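Local structure of glycoside hydrolase YxiA (Bacillus licheniformis, 3LV4) at residues F68-S73 against S100-L105; N94-D99 against H143-D148. The protein is a family 43 glycoside hydrolase that probably cleaves arabinan, the polysaccharide of L-arabinose, and binds calcium. All coordinates share one frame; numbering follows the deposited sequence.

Contact 1. Residues F68-S73 against S100-L105; sequences FEWAES and SPRSAL. With ACT (acetate ion), chain G.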
loop_
_atom_site.group_PDB
_atom_site.type_symbol
_atom_site.label_atom_id
_atom_site.label_comp_id
_atom_site.label_asym_id
_atom_site.label_seq_id
_atom_site.Cartn_x
_atom_site.Cartn_y
_atom_site.Cartn_z
ATOM N N PHE A 68 -2.698 13.860 -21.637
ATOM C CA PHE A 68 -3.731 14.781 -21.177
ATOM C C PHE A 68 -4.894 14.848 -22.167
ATOM O O PHE A 68 -6.054 14.932 -21.762
ATOM C CB PHE A 68 -3.167 16.171 -20.883
ATOM C CG PHE A 68 -2.149 16.184 -19.784
ATOM C CD1 PHE A 68 -2.493 15.781 -18.496
ATOM C CD2 PHE A 68 -0.850 16.604 -20.032
ATOM C CE1 PHE A 68 -1.549 15.782 -17.479
ATOM C CE2 PHE A 68 0.099 16.617 -19.021
ATOM C CZ PHE A 68 -0.247 16.200 -17.744
ATOM N N GLU A 69 -4.592 14.791 -23.460
ATOM C CA GLU A 69 -5.639 14.860 -24.477
ATOM C C GLU A 69 -6.535 13.630 -24.469
ATOM O O GLU A 69 -7.754 13.748 -24.626
ATOM C CB GLU A 69 -5.046 15.038 -25.874
ATOM C CG GLU A 69 -4.356 16.377 -26.093
ATOM C CD GLU A 69 -3.659 16.449 -27.447
ATOM O OE1 GLU A 69 -3.801 15.490 -28.243
ATOM O OE2 GLU A 69 -2.970 17.461 -27.708
ATOM N N TRP A 70 -5.934 12.452 -24.311
ATOM C CA TRP A 70 -6.702 11.214 -24.270
ATOM C C TRP A 70 -7.554 11.139 -23.015
ATOM O O TRP A 70 -8.747 10.809 -23.071
ATOM C CB TRP A 70 -5.796 9.977 -24.330
ATOM C CG TRP A 70 -6.599 8.714 -24.204
ATOM C CD1 TRP A 70 -6.839 7.995 -23.059
ATOM C CD2 TRP A 70 -7.312 8.042 -25.253
ATOM N NE1 TRP A 70 -7.637 6.914 -23.342
ATOM C CE2 TRP A 70 -7.944 6.918 -24.677
ATOM C CE3 TRP A 70 -7.464 8.272 -26.626
ATOM C CZ2 TRP A 70 -8.718 6.027 -25.427
ATOM C CZ3 TRP A 70 -8.238 7.379 -27.372
ATOM C CH2 TRP A 70 -8.851 6.275 -26.768
ATOM N N ALA A 71 -6.935 11.440 -21.879
ATOM C CA ALA A 71 -7.612 11.321 -20.587
ATOM C C ALA A 71 -8.571 12.482 -20.320
ATOM O O ALA A 71 -9.426 12.394 -19.446
ATOM C CB ALA A 71 -6.591 11.210 -19.457
ATOM N N GLU A 72 -8.420 13.571 -21.073
ATOM C CA GLU A 72 -9.266 14.750 -20.889
ATOM C C GLU A 72 -9.167 15.233 -19.440
ATOM O O GLU A 72 -10.161 15.536 -18.774
ATOM C CB GLU A 72 -10.708 14.455 -21.329
ATOM C CG GLU A 72 -10.747 14.008 -22.776
ATOM C CD GLU A 72 -12.109 13.552 -23.252
ATOM O OE1 GLU A 72 -13.097 13.588 -22.480
ATOM O OE2 GLU A 72 -12.183 13.152 -24.429
ATOM N N SER A 73 -7.928 15.305 -18.972
ATOM C CA SER A 73 -7.625 15.713 -17.609
ATOM C C SER A 73 -6.449 16.677 -17.635
ATOM O O SER A 73 -5.675 16.694 -18.591
ATOM C CB SER A 73 -7.259 14.483 -16.771
ATOM O OG SER A 73 -6.781 14.868 -15.496
ATOM N N SER A 100 -14.730 7.983 -15.292
ATOM C CA SER A 100 -14.769 6.764 -16.087
ATOM C C SER A 100 -13.326 6.380 -16.350
ATOM O O SER A 100 -12.433 7.203 -16.160
ATOM C CB SER A 100 -15.466 7.049 -17.407
ATOM O OG SER A 100 -14.832 8.139 -18.047
ATOM N N PRO A 101 -13.085 5.134 -16.791
ATOM C CA PRO A 101 -11.708 4.667 -16.983
ATOM C C PRO A 101 -11.107 5.118 -18.315
ATOM O O PRO A 101 -10.492 4.317 -19.018
ATOM C CB PRO A 101 -11.853 3.146 -16.960
ATOM C CG PRO A 101 -13.224 2.892 -17.478
ATOM C CD PRO A 101 -14.076 4.072 -17.040
ATOM N N ARG A 102 -11.298 6.392 -18.650
ATOM C CA ARG A 102 -10.715 6.978 -19.840
ATOM C C ARG A 102 -9.303 7.394 -19.486
ATOM O O ARG A 102 -9.094 8.481 -18.951
ATOM C CB ARG A 102 -11.542 8.196 -20.256
ATOM C CG ARG A 102 -11.011 8.963 -21.453
ATOM C CD ARG A 102 -11.326 8.239 -22.734
ATOM N NE ARG A 102 -10.921 9.000 -23.911
ATOM C CZ ARG A 102 -11.294 8.688 -25.147
ATOM N NH1 ARG A 102 -12.088 7.643 -25.353
ATOM N NH2 ARG A 102 -10.883 9.422 -26.170
ATOM N N SER A 103 -8.334 6.526 -19.775
ATOM C CA SER A 103 -6.978 6.726 -19.274
ATOM C C SER A 103 -5.916 6.317 -20.272
ATOM O O SER A 103 -6.157 5.503 -21.172
ATOM C CB SER A 103 -6.765 5.940 -17.973
ATOM O OG SER A 103 -7.803 6.191 -17.047
ATOM N N ALA A 104 -4.737 6.899 -20.104
ATOM C CA ALA A 104 -3.558 6.492 -20.850
ATOM C C ALA A 104 -2.413 6.255 -19.877
ATOM O O ALA A 104 -2.272 6.977 -18.885
ATOM C CB ALA A 104 -3.175 7.553 -21.895
ATOM N N LEU A 105 -1.611 5.232 -20.165
ATOM C CA LEU A 105 -0.457 4.892 -19.350
ATOM C C LEU A 105 0.776 4.923 -20.250
ATOM O O LEU A 105 0.803 4.281 -21.307
ATOM C CB LEU A 105 -0.645 3.489 -18.745
ATOM C CG LEU A 105 0.504 2.855 -17.949
ATOM C CD1 LEU A 105 0.674 3.528 -16.608
ATOM C CD2 LEU A 105 0.227 1.366 -17.758
HETATM C C ACT G . -12.071 6.850 -28.768
HETATM O O ACT G . -11.676 8.032 -28.626
HETATM O OXT ACT G . -12.887 6.446 -27.916
HETATM C CH3 ACT G . -11.576 5.971 -29.881
HETATM O O HOH W 1 -9.988 12.257 -25.698
#
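The guanidinium of R102 lies flat over one face of the W70 indole, the two planes only 5° apart, and its CZ sits 3.7 Å from the centroid of the six-membered ring, a cation-pi stack. The edge of the guanidinium is taken up by oxygens. NE donates to the backbone O of W70 (3.0 Å, 156° at the hydrogen), so the residue that offers its ring also offers its carbonyl. NH1 and NH2 grip an acetate, probably from the crystallisation liquor, in two hydrogen bonds, NH1 to OXT and NH2 to O, the latter at 2.9 Å; NH1 also reaches G127 O. The R102 chain is bent at chi2 (77°), which folds its end back over the indole. Opposite charge comes near from E72, whose OE2 is 4.3 Å from R102 NH2 but well out of the guanidinium plane; a water joins them, and E72 pairs more directly with R97. At the five-membered end of the indole, W70 CD1 meets A104 CB at 3.9 Å. An alanine in place of W70 would probably leave the guanidinium without the ring it stacks on, its bond to the carbonyl remaining, open a gap beside A104 and leave S126 O without the indole N-H. A71 completes the contact, its CA approaching R102 O in a CH...O contact (3.6 Å). Helix 65-71 thus ends against the start of strand 103-110, with A71 also touching A95 of strand 89-96, while W70 extends to strand 118-126 through an NE1 bond to S126 O and a cation-pi contact with K125.

Contact 2. Residues N94-D99 against H143-D148; sequences NACRGD and HPNVVD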
loop_
_atom_site.group_PDB
_atom_site.type_symbol
_atom_site.label_atom_id
_atom_site.label_comp_id
_atom_site.label_asym_id
_atom_site.label_seq_id
_atom_site.Cartn_x
_atom_site.Cartn_y
_atom_site.Cartn_z
ATOM N N ASN A 94 0.498 8.186 -15.780
ATOM C CA ASN A 94 -0.849 7.934 -16.267
ATOM C C ASN A 94 -1.794 9.071 -15.908
ATOM O O ASN A 94 -1.577 9.801 -14.934
ATOM C CB ASN A 94 -1.369 6.597 -15.717
ATOM C CG ASN A 94 -1.265 6.507 -14.202
ATOM O OD1 ASN A 94 -0.249 6.068 -13.650
ATOM N ND2 ASN A 94 -2.311 6.920 -13.526
ATOM N N ALA A 95 -2.833 9.238 -16.717
ATOM C CA ALA A 95 -3.877 10.207 -16.424
ATOM C C ALA A 95 -5.221 9.539 -16.665
ATOM O O ALA A 95 -5.323 8.610 -17.470
ATOM C CB ALA A 95 -3.732 11.443 -17.291
ATOM N N CYS A 96 -6.239 10.007 -15.957
ATOM C CA CYS A 96 -7.580 9.448 -16.066
ATOM C C CYS A 96 -8.617 10.564 -15.986
ATOM O O CYS A 96 -8.485 11.481 -15.180
ATOM C CB CYS A 96 -7.813 8.432 -14.941
ATOM S SG CYS A 96 -9.496 7.769 -14.877
ATOM N N ARG A 97 -9.643 10.494 -16.832
ATOM C CA ARG A 97 -10.679 11.524 -16.843
ATOM C C ARG A 97 -11.334 11.708 -15.479
ATOM O O ARG A 97 -11.736 12.816 -15.123
ATOM C CB ARG A 97 -11.745 11.232 -17.903
ATOM C CG ARG A 97 -12.649 12.429 -18.171
ATOM C CD ARG A 97 -13.428 12.261 -19.464
ATOM N NE ARG A 97 -14.206 11.027 -19.469
ATOM C CZ ARG A 97 -14.654 10.429 -20.568
ATOM N NH1 ARG A 97 -14.398 10.952 -21.763
ATOM N NH2 ARG A 97 -15.353 9.305 -20.475
ATOM N N GLY A 98 -11.454 10.618 -14.728
ATOM C CA GLY A 98 -11.937 10.684 -13.360
ATOM C C GLY A 98 -13.346 10.162 -13.156
ATOM O O GLY A 98 -13.664 9.636 -12.089
ATOM N N ASP A 99 -14.195 10.309 -14.169
ATOM C CA ASP A 99 -15.588 9.878 -14.065
ATOM C C ASP A 99 -15.810 8.534 -14.750
ATOM O O ASP A 99 -16.929 8.014 -14.782
ATOM C CB ASP A 99 -16.521 10.929 -14.667
ATOM C CG ASP A 99 -16.346 11.075 -16.168
ATOM O OD1 ASP A 99 -15.265 10.732 -16.680
ATOM O OD2 ASP A 99 -17.294 11.531 -16.836
ATOM N N HIS A 143 -11.899 -5.275 -18.526
ATOM C CA HIS A 143 -10.629 -4.632 -18.833
ATOM C C HIS A 143 -10.256 -3.633 -17.754
ATOM O O HIS A 143 -11.122 -3.024 -17.138
ATOM C CB HIS A 143 -10.683 -3.920 -20.193
ATOM C CG HIS A 143 -10.899 -4.847 -21.348
ATOM N ND1 HIS A 143 -11.833 -4.609 -22.336
ATOM C CD2 HIS A 143 -10.315 -6.028 -21.662
ATOM C CE1 HIS A 143 -11.808 -5.596 -23.210
ATOM N NE2 HIS A 143 -10.891 -6.471 -22.823
ATOM N N PRO A 144 -8.951 -3.455 -17.527
ATOM C CA PRO A 144 -8.494 -2.556 -16.464
ATOM C C PRO A 144 -8.681 -1.093 -16.836
ATOM O O PRO A 144 -8.906 -0.772 -18.005
ATOM C CB PRO A 144 -6.994 -2.874 -16.372
ATOM C CG PRO A 144 -6.632 -3.277 -17.774
ATOM C CD PRO A 144 -7.828 -4.078 -18.251
ATOM N N ASN A 145 -8.634 -0.229 -15.823
ATOM C CA ASN A 145 -8.350 1.188 -15.992
ATOM C C ASN A 145 -6.829 1.259 -15.934
ATOM O O ASN A 145 -6.238 0.776 -14.973
ATOM C CB ASN A 145 -8.961 1.980 -14.827
ATOM C CG ASN A 145 -8.855 3.488 -15.014
ATOM O OD1 ASN A 145 -9.132 4.272 -14.091
ATOM N ND2 ASN A 145 -8.467 3.904 -16.207
ATOM N N VAL A 146 -6.191 1.823 -16.959
ATOM C CA VAL A 146 -4.732 1.732 -17.081
ATOM C C VAL A 146 -3.987 2.769 -16.234
ATOM O O VAL A 146 -3.313 3.669 -16.752
ATOM C CB VAL A 146 -4.265 1.746 -18.564
ATOM C CG1 VAL A 146 -4.879 0.564 -19.301
ATOM C CG2 VAL A 146 -4.646 3.065 -19.263
ATOM N N VAL A 147 -4.100 2.605 -14.918
ATOM C CA VAL A 147 -3.500 3.527 -13.970
ATOM C C VAL A 147 -2.811 2.732 -12.852
ATOM O O VAL A 147 -2.836 1.497 -12.850
ATOM C CB VAL A 147 -4.571 4.470 -13.360
ATOM C CG1 VAL A 147 -5.238 5.294 -14.457
ATOM C CG2 VAL A 147 -5.629 3.665 -12.569
ATOM N N ASP A 148 -2.180 3.438 -11.918
ATOM C CA ASP A 148 -1.617 2.815 -10.717
ATOM C C ASP A 148 -0.603 1.691 -10.967
ATOM O O ASP A 148 -0.721 0.621 -10.379
ATOM C CB ASP A 148 -2.738 2.268 -9.817
ATOM C CG ASP A 148 -3.600 3.356 -9.216
ATOM O OD1 ASP A 148 -3.415 4.546 -9.565
ATOM O OD2 ASP A 148 -4.475 3.007 -8.385
#
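N94 and V147 bring the two backbones closest, their CA atoms 5.6 Å apart, where the end of strand 89-96 passes an irregular segment with no hydrogen bond between them. That segment is kinked by an inverse gamma turn centred on V146, closed by V147 N to N145 O at 2.8 Å. The side chain of N94 crosses that of V147 at about a right angle, with its CG 3.7 Å from V147 CA. The chi1 of N94 (53°) wedges CG between backbone N and carbonyl carbon, which lays the amide across V147, while CB packs at 3.7 Å against V146 O. Two residues further on, C96 faces the same segment: its CB lies 4.1 Å from V147 CG1, and its SG stands 3.6 Å from N145 OD1, tip to tip. A weak hydrogen bond from G98 N reaches C96 SG at 3.5 Å. The other branch of the N145 amide, ND2, bonds to the hydroxyl of S126 and, at a suspiciously short distance, probably to that of S103, which would help to hold the rotation of the group. D148, at the far end of 143-148, is predicted to tune the pKa of the proton donor, E201, and to orient both that donor and the substrate; a weak hydrogen bond joins its OD2 to G202 N. The chemistry of the contact is van der Waals packing around buried polar groups: V146 O finds no partner in the model, and N94 and C96 meet the residues before D148 by shape alone; the polar holds on that segment, V146 N to S126 OG and V147 with G164, come from other parts of the fold.

How the contacts relate
The centres of the two contacts are about 7 Å apart, on the same side of the chain's centre. Their segments alternate along the sequence: 68-73, 94-99, 100-105, then 143-148. Strands 89-96 and 103-110 follow each other and are neighbours in one four-stranded antiparallel sheet, consistent with a blade of the five-bladed beta-propeller of family 43. A probable hydrogen bond from R97 N to R102 O (3.0 Å) ties the segments across the turn between them. Contact 1 sets helix 65-71 against the two inner strands of this sheet, whereas contact 2 sets the segment leading to D148 beside them; the two share the same pair of strands, and the S103 side chain is about 9 Å from that of D148, predicted to act in catalysis.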